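Local coordinates for protein thiamine pyrophosphokinase (Bacillus subtilis, PDB 3LM8) that catalyses the ATP-dependent pyrophosphorylation of thiamine to thiamine diphosphate, releasing AMP, and so serves thiamine salvage, at residues 154-168 with 200-214. The protein carries 1 engineered substitution. Sequence-based numbering, arbitrary orientation.
Engineered in segment 200-214: V203 (natural residue Ala).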
ATOM      1  N   TYR A 154      -0.874  -9.921  13.749  1.00 25.34           N
ATOM      2  CA  TYR A 154       0.167 -10.654  13.041  1.00 15.40           C
ATOM      3  C   TYR A 154       1.046  -9.756  12.193  1.00 19.62           C
ATOM      4  O   TYR A 154       0.578  -8.814  11.559  1.00 28.51           O
ATOM      5  CB  TYR A 154      -0.452 -11.753  12.179  1.00 18.11           C
ATOM      6  CG  TYR A 154      -1.359 -12.686  12.953  1.00 26.27           C
ATOM      7  CD1 TYR A 154      -2.722 -12.420  13.069  1.00 22.86           C
ATOM      8  CD2 TYR A 154      -0.850 -13.831  13.580  1.00 16.28           C
ATOM      9  CE1 TYR A 154      -3.560 -13.269  13.781  1.00 26.73           C
ATOM     10  CE2 TYR A 154      -1.677 -14.684  14.295  1.00 22.98           C
ATOM     11  CZ  TYR A 154      -3.035 -14.401  14.393  1.00 30.89           C
ATOM     12  OH  TYR A 154      -3.872 -15.250  15.087  1.00 32.33           O
ATOM     13  N   ILE A 155       2.339 -10.056  12.219  1.00  9.48           N
ATOM     14  CA  ILE A 155       3.348  -9.312  11.483  1.00  5.66           C
ATOM     15  C   ILE A 155       4.167 -10.375  10.788  1.00 25.60           C
ATOM     16  O   ILE A 155       4.849 -11.135  11.463  1.00 17.75           O
ATOM     17  CB  ILE A 155       4.289  -8.574  12.442  1.00 11.94           C
ATOM     18  CG1 ILE A 155       3.520  -7.506  13.210  1.00 21.74           C
ATOM     19  CG2 ILE A 155       5.474  -7.989  11.681  1.00 20.93           C
ATOM     20  CD1 ILE A 155       4.064  -7.286  14.606  1.00 21.91           C
ATOM     21  N   SER A 156       4.096 -10.436   9.461  1.00 27.36           N
ATOM     22  CA  SER A 156       4.853 -11.423   8.701  1.00 13.96           C
ATOM     23  C   SER A 156       5.944 -10.755   7.873  1.00 28.12           C
ATOM     24  O   SER A 156       5.801  -9.614   7.447  1.00 34.62           O
ATOM     25  CB  SER A 156       3.922 -12.199   7.774  1.00 15.10           C
ATOM     26  OG  SER A 156       2.929 -12.889   8.513  1.00 14.21           O
ATOM     27  N   PHE A 157       7.036 -11.470   7.642  1.00 25.25           N
ATOM     28  CA  PHE A 157       8.138 -10.935   6.846  1.00 24.07           C
ATOM     29  C   PHE A 157       8.408 -11.887   5.696  1.00 27.57           C
ATOM     30  O   PHE A 157       8.464 -13.098   5.884  1.00 21.90           O
ATOM     31  CB  PHE A 157       9.405 -10.794   7.688  1.00 15.54           C
ATOM     32  CG  PHE A 157       9.345  -9.689   8.708  1.00 19.83           C
ATOM     33  CD1 PHE A 157       9.332  -8.360   8.312  1.00 17.72           C
ATOM     34  CD2 PHE A 157       9.329  -9.983  10.068  1.00  7.54           C
ATOM     35  CE1 PHE A 157       9.310  -7.334   9.250  1.00 25.50           C
ATOM     36  CE2 PHE A 157       9.306  -8.971  11.013  1.00 11.29           C
ATOM     37  CZ  PHE A 157       9.298  -7.642  10.608  1.00 15.15           C
ATOM     38  N   ILE A 158       8.576 -11.343   4.498  1.00 27.90           N
ATOM     39  CA  ILE A 158       8.839 -12.184   3.342  1.00 32.27           C
ATOM     40  C   ILE A 158       9.923 -11.596   2.456  1.00 33.76           C
ATOM     41  O   ILE A 158       9.854 -10.432   2.061  1.00 39.03           O
ATOM     42  CB  ILE A 158       7.561 -12.376   2.521  1.00 30.33           C
ATOM     43  CG1 ILE A 158       6.451 -12.887   3.438  1.00 11.76           C
ATOM     44  CG2 ILE A 158       7.813 -13.355   1.390  1.00 33.77           C
ATOM     45  CD1 ILE A 158       5.110 -12.952   2.790  1.00 21.34           C
ATOM     46  N   PRO A 159      10.946 -12.399   2.137  1.00 32.92           N
ATOM     47  CA  PRO A 159      12.062 -11.964   1.286  1.00 40.09           C
ATOM     48  C   PRO A 159      11.514 -11.628  -0.094  1.00 40.11           C
ATOM     49  O   PRO A 159      10.532 -12.236  -0.522  1.00 47.71           O
ATOM     50  CB  PRO A 159      12.977 -13.193   1.239  1.00 40.63           C
ATOM     51  CG  PRO A 159      12.603 -13.981   2.489  1.00 36.24           C
ATOM     52  CD  PRO A 159      11.105 -13.802   2.558  1.00 31.80           C
ATOM     53  N   PHE A 160      12.139 -10.678  -0.791  1.00 43.40           N
ATOM     54  CA  PHE A 160      11.665 -10.306  -2.121  1.00 52.61           C
ATOM     55  C   PHE A 160      12.584 -10.683  -3.284  1.00 54.94           C
ATOM     56  O   PHE A 160      12.500 -11.791  -3.804  1.00 56.94           O
ATOM     57  CB  PHE A 160      11.353  -8.809  -2.187  1.00 52.23           C
ATOM     58  CG  PHE A 160      10.651  -8.397  -3.452  1.00 49.05           C
ATOM     59  CD1 PHE A 160      11.366  -7.889  -4.533  1.00 52.42           C
ATOM     60  CD2 PHE A 160       9.271  -8.541  -3.573  1.00 48.74           C
ATOM     61  CE1 PHE A 160      10.717  -7.529  -5.716  1.00 49.24           C
ATOM     62  CE2 PHE A 160       8.611  -8.187  -4.749  1.00 45.04           C
ATOM     63  CZ  PHE A 160       9.336  -7.679  -5.822  1.00 47.15           C
ATOM     64  N   SER A 161      13.458  -9.775  -3.700  1.00 58.75           N
ATOM     65  CA  SER A 161      14.340 -10.068  -4.831  1.00 60.81           C
ATOM     66  C   SER A 161      15.331 -11.213  -4.586  1.00 61.14           C
ATOM     67  O   SER A 161      15.429 -12.135  -5.399  1.00 63.43           O
ATOM     68  CB  SER A 161      15.101  -8.805  -5.257  1.00 56.64           C
ATOM     69  OG  SER A 161      16.019  -8.394  -4.259  1.00 60.36           O
ATOM     70  N   GLU A 162      16.062 -11.156  -3.476  1.00 56.51           N
ATOM     71  CA  GLU A 162      17.038 -12.194  -3.157  1.00 57.76           C
ATOM     72  C   GLU A 162      16.978 -12.569  -1.682  1.00 49.59           C
ATOM     73  O   GLU A 162      16.060 -12.168  -0.965  1.00 42.62           O
ATOM     74  CB  GLU A 162      18.455 -11.714  -3.486  1.00 77.29           C
ATOM     75  CG  GLU A 162      18.610 -11.045  -4.846  1.00 93.74           C
ATOM     76  CD  GLU A 162      18.907  -9.555  -4.735  1.00101.07           C
ATOM     77  OE1 GLU A 162      19.103  -8.906  -5.786  1.00100.40           O
ATOM     78  OE2 GLU A 162      18.943  -9.033  -3.597  1.00100.54           O
ATOM     79  N   ASP A 163      17.969 -13.337  -1.235  1.00 42.17           N
ATOM     80  CA  ASP A 163      18.043 -13.752   0.163  1.00 43.64           C
ATOM     81  C   ASP A 163      18.185 -12.560   1.116  1.00 52.26           C
ATOM     82  O   ASP A 163      18.738 -11.516   0.760  1.00 55.85           O
ATOM     83  CB  ASP A 163      19.231 -14.690   0.391  1.00 47.31           C
ATOM     84  CG  ASP A 163      19.103 -16.001  -0.359  1.00 49.83           C
ATOM     85  OD1 ASP A 163      17.959 -16.402  -0.679  1.00 43.34           O
ATOM     86  OD2 ASP A 163      20.158 -16.639  -0.608  1.00 40.48           O
ATOM     87  N   ILE A 164      17.680 -12.723   2.336  1.00 48.78           N
ATOM     88  CA  ILE A 164      17.783 -11.672   3.341  1.00 48.62           C
ATOM     89  C   ILE A 164      18.964 -12.043   4.229  1.00 39.90           C
ATOM     90  O   ILE A 164      19.062 -13.182   4.690  1.00 39.34           O
ATOM     91  CB  ILE A 164      16.508 -11.580   4.202  1.00 40.18           C
ATOM     92  CG1 ILE A 164      15.288 -11.352   3.301  1.00 31.23           C
ATOM     93  CG2 ILE A 164      16.662 -10.461   5.233  1.00 28.21           C
ATOM     94  CD1 ILE A 164      15.352 -10.081   2.488  1.00 30.65           C
ATOM     95  N   HIS A 165      19.855 -11.085   4.467  1.00 39.15           N
ATOM     96  CA  HIS A 165      21.048 -11.336   5.273  1.00 39.30           C
ATOM     97  C   HIS A 165      21.072 -10.658   6.623  1.00 39.07           C
ATOM     98  O   HIS A 165      20.781  -9.471   6.739  1.00 45.15           O
ATOM     99  CB  HIS A 165      22.299 -10.933   4.490  1.00 41.43           C
ATOM    100  CG  HIS A 165      22.523 -11.758   3.263  1.00 49.69           C
ATOM    101  ND1 HIS A 165      21.648 -11.759   2.200  1.00 56.73           N
ATOM    102  CD2 HIS A 165      23.498 -12.642   2.949  1.00 50.80           C
ATOM    103  CE1 HIS A 165      22.071 -12.611   1.283  1.00 54.56           C
ATOM    104  NE2 HIS A 165      23.192 -13.160   1.714  1.00 58.25           N
ATOM    105  N   GLU A 166      21.440 -11.434   7.637  1.00 37.42           N
ATOM    106  CA  GLU A 166      21.544 -10.956   9.012  1.00 31.20           C
ATOM    107  C   GLU A 166      20.268 -10.310   9.559  1.00 32.55           C
ATOM    108  O   GLU A 166      20.299  -9.199  10.090  1.00 37.99           O
ATOM    109  CB  GLU A 166      22.719  -9.976   9.134  1.00 18.68           C
ATOM    110  CG  GLU A 166      24.081 -10.591   8.865  1.00 34.03           C
ATOM    111  CD  GLU A 166      25.218  -9.585   9.031  1.00 46.28           C
ATOM    112  OE1 GLU A 166      25.200  -8.822  10.024  1.00 54.01           O
ATOM    113  OE2 GLU A 166      26.135  -9.562   8.178  1.00 35.87           O
ATOM    114  N   LEU A 167      19.152 -11.025   9.434  1.00 29.71           N
ATOM    115  CA  LEU A 167      17.866 -10.541   9.916  1.00 27.83           C
ATOM    116  C   LEU A 167      17.767 -10.731  11.420  1.00 34.86           C
ATOM    117  O   LEU A 167      17.966 -11.836  11.927  1.00 43.74           O
ATOM    118  CB  LEU A 167      16.713 -11.299   9.244  1.00 25.90           C
ATOM    119  CG  LEU A 167      15.293 -10.973   9.749  1.00 16.45           C
ATOM    120  CD1 LEU A 167      14.998  -9.500   9.534  1.00 12.86           C
ATOM    121  CD2 LEU A 167      14.259 -11.813   9.009  1.00  6.86           C
ATOM    122  N   THR A 168      17.455  -9.651  12.125  1.00 35.37           N
ATOM    123  CA  THR A 168      17.310  -9.688  13.571  1.00 39.77           C
ATOM    124  C   THR A 168      15.944  -9.160  13.971  1.00 37.91           C
ATOM    125  O   THR A 168      15.509  -8.112  13.499  1.00 32.86           O
ATOM    126  CB  THR A 168      18.394  -8.839  14.256  1.00 42.24           C
ATOM    127  OG1 THR A 168      19.668  -9.477  14.095  1.00 42.19           O
ATOM    128  CG2 THR A 168      18.079  -8.666  15.744  1.00 35.77           C
ATOM    129  N   PHE A 200      13.469  -4.773  13.949  1.00 25.06           N
ATOM    130  CA  PHE A 200      13.906  -5.778  13.006  1.00 28.20           C
ATOM    131  C   PHE A 200      14.931  -5.082  12.130  1.00 23.19           C
ATOM    132  O   PHE A 200      14.893  -3.864  11.968  1.00 29.28           O
ATOM    133  CB  PHE A 200      12.732  -6.335  12.176  1.00 33.37           C
ATOM    134  CG  PHE A 200      12.122  -5.353  11.216  1.00 41.53           C
ATOM    135  CD1 PHE A 200      11.178  -4.431  11.646  1.00 32.59           C
ATOM    136  CD2 PHE A 200      12.472  -5.375   9.865  1.00 41.68           C
ATOM    137  CE1 PHE A 200      10.582  -3.546  10.741  1.00 31.68           C
ATOM    138  CE2 PHE A 200      11.888  -4.498   8.957  1.00 34.00           C
ATOM    139  CZ  PHE A 200      10.940  -3.582   9.393  1.00 32.82           C
ATOM    140  N   SER A 201      15.872  -5.847  11.604  1.00 18.89           N
ATOM    141  CA  SER A 201      16.910  -5.290  10.756  1.00 23.13           C
ATOM    142  C   SER A 201      17.658  -6.394  10.020  1.00 31.10           C
ATOM    143  O   SER A 201      17.725  -7.540  10.469  1.00 30.60           O
ATOM    144  CB  SER A 201      17.877  -4.441  11.592  1.00 27.49           C
ATOM    145  OG  SER A 201      18.198  -5.080  12.811  1.00 38.70           O
ATOM    146  N   PHE A 202      18.198  -6.029   8.868  1.00 43.70           N
ATOM    147  CA  PHE A 202      18.934  -6.945   8.013  1.00 41.68           C
ATOM    148  C   PHE A 202      19.893  -6.094   7.182  1.00 38.06           C
ATOM    149  O   PHE A 202      19.653  -4.904   6.957  1.00 39.53           O
ATOM    150  CB  PHE A 202      17.960  -7.731   7.115  1.00 37.69           C
ATOM    151  CG  PHE A 202      16.920  -6.871   6.444  1.00 36.72           C
ATOM    152  CD1 PHE A 202      15.902  -6.280   7.189  1.00 25.30           C
ATOM    153  CD2 PHE A 202      17.001  -6.593   5.077  1.00 36.12           C
ATOM    154  CE1 PHE A 202      14.995  -5.427   6.592  1.00 17.15           C
ATOM    155  CE2 PHE A 202      16.086  -5.737   4.469  1.00 26.73           C
ATOM    156  CZ  PHE A 202      15.084  -5.149   5.231  1.00 28.18           C
ATOM    157  N   VAL A 203      20.977  -6.698   6.722  1.00 31.76           N
ATOM    158  CA  VAL A 203      21.965  -5.948   5.968  1.00 35.22           C
ATOM    159  C   VAL A 203      21.874  -5.988   4.445  1.00 32.20           C
ATOM    160  O   VAL A 203      22.316  -5.052   3.777  1.00 40.05           O
ATOM    161  CB  VAL A 203      23.370  -6.378   6.407  1.00 41.14           C
ATOM    162  CG1 VAL A 203      23.532  -6.091   7.898  1.00 32.71           C
ATOM    163  CG2 VAL A 203      23.583  -7.866   6.121  1.00 38.21           C
ATOM    164  N   LYS A 204      21.293  -7.052   3.897  1.00 32.04           N
ATOM    165  CA  LYS A 204      21.185  -7.185   2.450  1.00 33.22           C
ATOM    166  C   LYS A 204      19.843  -7.771   1.990  1.00 35.56           C
ATOM    167  O   LYS A 204      19.260  -8.624   2.664  1.00 44.79           O
ATOM    168  CB  LYS A 204      22.341  -8.056   1.944  1.00 43.50           C
ATOM    169  CG  LYS A 204      22.548  -8.026   0.431  1.00 52.36           C
ATOM    170  CD  LYS A 204      23.778  -8.841   0.028  1.00 52.78           C
ATOM    171  CE  LYS A 204      24.169  -8.580  -1.415  1.00 50.99           C
ATOM    172  NZ  LYS A 204      24.604  -7.167  -1.603  1.00 48.43           N
ATOM    173  N   GLY A 205      19.365  -7.310   0.833  1.00 35.31           N
ATOM    174  CA  GLY A 205      18.102  -7.796   0.301  1.00 25.73           C
ATOM    175  C   GLY A 205      16.920  -6.839   0.401  1.00 29.80           C
ATOM    176  O   GLY A 205      17.041  -5.689   0.830  1.00 20.78           O
ATOM    177  N   ILE A 206      15.759  -7.329  -0.010  1.00 49.07           N
ATOM    178  CA  ILE A 206      14.524  -6.554   0.016  1.00 50.34           C
ATOM    179  C   ILE A 206      13.535  -7.332   0.860  1.00 43.47           C
ATOM    180  O   ILE A 206      13.194  -8.466   0.541  1.00 37.54           O
ATOM    181  CB  ILE A 206      13.947  -6.399  -1.394  1.00 56.65           C
ATOM    182  CG1 ILE A 206      14.986  -5.736  -2.293  1.00 64.81           C
ATOM    183  CG2 ILE A 206      12.660  -5.587  -1.354  1.00 50.05           C
ATOM    184  CD1 ILE A 206      14.655  -5.831  -3.756  1.00 71.29           C
ATOM    185  N   LEU A 207      13.076  -6.724   1.943  1.00 46.63           N
ATOM    186  CA  LEU A 207      12.144  -7.405   2.823  1.00 40.72           C
ATOM    187  C   LEU A 207      10.727  -6.852   2.702  1.00 37.54           C
ATOM    188  O   LEU A 207      10.529  -5.643   2.539  1.00 40.03           O
ATOM    189  CB  LEU A 207      12.616  -7.272   4.261  1.00 38.11           C
ATOM    190  CG  LEU A 207      11.877  -8.167   5.244  1.00 41.08           C
ATOM    191  CD1 LEU A 207      12.348  -9.613   5.040  1.00 47.84           C
ATOM    192  CD2 LEU A 207      12.143  -7.702   6.675  1.00 32.71           C
ATOM    193  N   ILE A 208       9.744  -7.745   2.768  1.00 33.61           N
ATOM    194  CA  ILE A 208       8.344  -7.341   2.696  1.00 24.11           C
ATOM    195  C   ILE A 208       7.775  -7.549   4.086  1.00 26.21           C
ATOM    196  O   ILE A 208       8.153  -8.498   4.774  1.00 30.81           O
ATOM    197  CB  ILE A 208       7.536  -8.214   1.712  1.00 18.34           C
ATOM    198  CG1 ILE A 208       8.186  -8.186   0.334  1.00 23.06           C
ATOM    199  CG2 ILE A 208       6.096  -7.679   1.599  1.00 17.79           C
ATOM    200  CD1 ILE A 208       7.523  -9.108  -0.671  1.00  8.18           C
HETATM  201  N   MSE A 209       6.879  -6.667   4.507  1.00 15.76           N
HETATM  202  CA  MSE A 209       6.271  -6.805   5.818  1.00 17.35           C
HETATM  203  C   MSE A 209       4.769  -6.734   5.712  1.00 27.44           C
HETATM  204  O   MSE A 209       4.213  -5.734   5.268  1.00 40.60           O
HETATM  205  CB  MSE A 209       6.745  -5.711   6.771  1.00 24.86           C
HETATM  206  CG  MSE A 209       6.061  -5.767   8.149  1.00 29.51           C
HETATM  207 SE   MSE A 209       6.399  -4.227   9.292  1.00 55.87          SE
HETATM  208  CE  MSE A 209       7.478  -5.042  10.659  1.00114.76           C
ATOM    209  N   ILE A 210       4.114  -7.808   6.119  1.00 29.11           N
ATOM    210  CA  ILE A 210       2.667  -7.860   6.092  1.00 31.65           C
ATOM    211  C   ILE A 210       2.156  -7.859   7.524  1.00 31.68           C
ATOM    212  O   ILE A 210       2.495  -8.734   8.321  1.00 42.41           O
ATOM    213  CB  ILE A 210       2.140  -9.146   5.405  1.00 38.76           C
ATOM    214  CG1 ILE A 210       2.672  -9.246   3.974  1.00 39.78           C
ATOM    215  CG2 ILE A 210       0.607  -9.157   5.430  1.00  9.34           C
ATOM    216  CD1 ILE A 210       4.125  -9.643   3.891  1.00 45.35           C
ATOM    217  N   ARG A 211       1.363  -6.855   7.859  1.00 25.61           N
ATOM    218  CA  ARG A 211       0.770  -6.783   9.179  1.00 20.90           C
ATOM    219  C   ARG A 211      -0.696  -7.079   8.875  1.00 31.72           C
ATOM    220  O   ARG A 211      -1.298  -6.450   7.997  1.00 35.87           O
ATOM    221  CB  ARG A 211       0.998  -5.398   9.775  1.00 13.52           C
ATOM    222  CG  ARG A 211       2.490  -5.036   9.738  1.00 17.51           C
ATOM    223  CD  ARG A 211       2.829  -3.845  10.596  1.00 22.27           C
ATOM    224  NE  ARG A 211       2.423  -4.068  11.982  1.00 35.30           N
ATOM    225  CZ  ARG A 211       2.702  -3.242  12.988  1.00 34.73           C
ATOM    226  NH1 ARG A 211       3.395  -2.128  12.762  1.00 43.21           N
ATOM    227  NH2 ARG A 211       2.279  -3.525  14.217  1.00 21.52           N
ATOM    228  N   SER A 212      -1.250  -8.080   9.556  1.00 37.25           N
ATOM    229  CA  SER A 212      -2.624  -8.481   9.306  1.00 31.40           C
ATOM    230  C   SER A 212      -3.460  -8.867  10.513  1.00 36.32           C
ATOM    231  O   SER A 212      -3.025  -8.763  11.661  1.00 35.13           O
ATOM    232  CB  SER A 212      -2.641  -9.623   8.290  1.00 28.38           C
ATOM    233  OG  SER A 212      -1.513 -10.462   8.443  1.00 37.13           O
ATOM    234  N   THR A 213      -4.675  -9.321  10.232  1.00 36.67           N
ATOM    235  CA  THR A 213      -5.606  -9.714  11.272  1.00 33.65           C
ATOM    236  C   THR A 213      -6.536 -10.785  10.730  1.00 41.22           C
ATOM    237  O   THR A 213      -6.614 -10.986   9.522  1.00 42.68           O
ATOM    238  CB  THR A 213      -6.439  -8.514  11.709  1.00 40.32           C
ATOM    239  OG1 THR A 213      -7.213  -8.864  12.856  1.00 47.09           O
ATOM    240  CG2 THR A 213      -7.371  -8.086  10.589  1.00 37.21           C
ATOM    241  N   ASP A 214      -7.232 -11.480  11.621  1.00 51.71           N
ATOM    242  CA  ASP A 214      -8.176 -12.513  11.201  1.00 49.56           C
ATOM    243  C   ASP A 214      -9.601 -12.005  11.340  1.00 54.48           C
ATOM    244  O   ASP A 214     -10.551 -12.762  11.162  1.00 59.75           O
ATOM    245  CB  ASP A 214      -8.006 -13.779  12.038  1.00 48.13           C
ATOM    246  CG  ASP A 214      -6.830 -14.611  11.593  1.00 58.10           C
ATOM    247  OD1 ASP A 214      -6.589 -15.687  12.182  1.00 60.29           O
ATOM    248  OD2 ASP A 214      -6.144 -14.185  10.645  1.00 61.44           O
TER
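With CG of F157 anti to its carbonyl carbon (chi1 -71°) and CG of F200 wedged between its own N and C (chi1 68°), the two rings meet between the sheets. Their centroids are 4.8 Å apart and their planes at 43°. F157 CE1 sits over the centre of the F200 ring, which on its own account packs against Y144 and F139. L207 crosses the F157 ring obliquely with CD2, while the selenomethionine M209 runs alongside in a Met-aromatic contact, SE 5.3 Å from the ring centroid. L207 also sends CD1 to I164 CG1 at 3.8 Å, and I164 CG2 lies 3.6 Å from F202 CB. Strands 154-159 and 207-212 form an antiparallel ladder at one end of the large mixed sheet; past the turns, 167-168 and 200-202 pair again in the four-stranded antiparallel sheet, so the two segments bridge both layers of a β-sandwich, the thiamine-binding domain. Bound thiamine lies about 6 Å from the side chain of L167. Cut back to alanine, F157 would probably leave the F200 face and L207 CD2 without their shared partner and open a gap between the layers. Across the ladder's other face, I158 CD1 meets I210 CD1 at 3.6 Å, and F160 turns its ring edge to I208 CD1. S156 N donates to I210 O at 2.6 Å, in the carbonyl plane and almost straight, while S156 OG bonds S190 N. At the turn, the backbone N-H of V203, an engineered residue, bonds H165 O, N to O 2.8 Å.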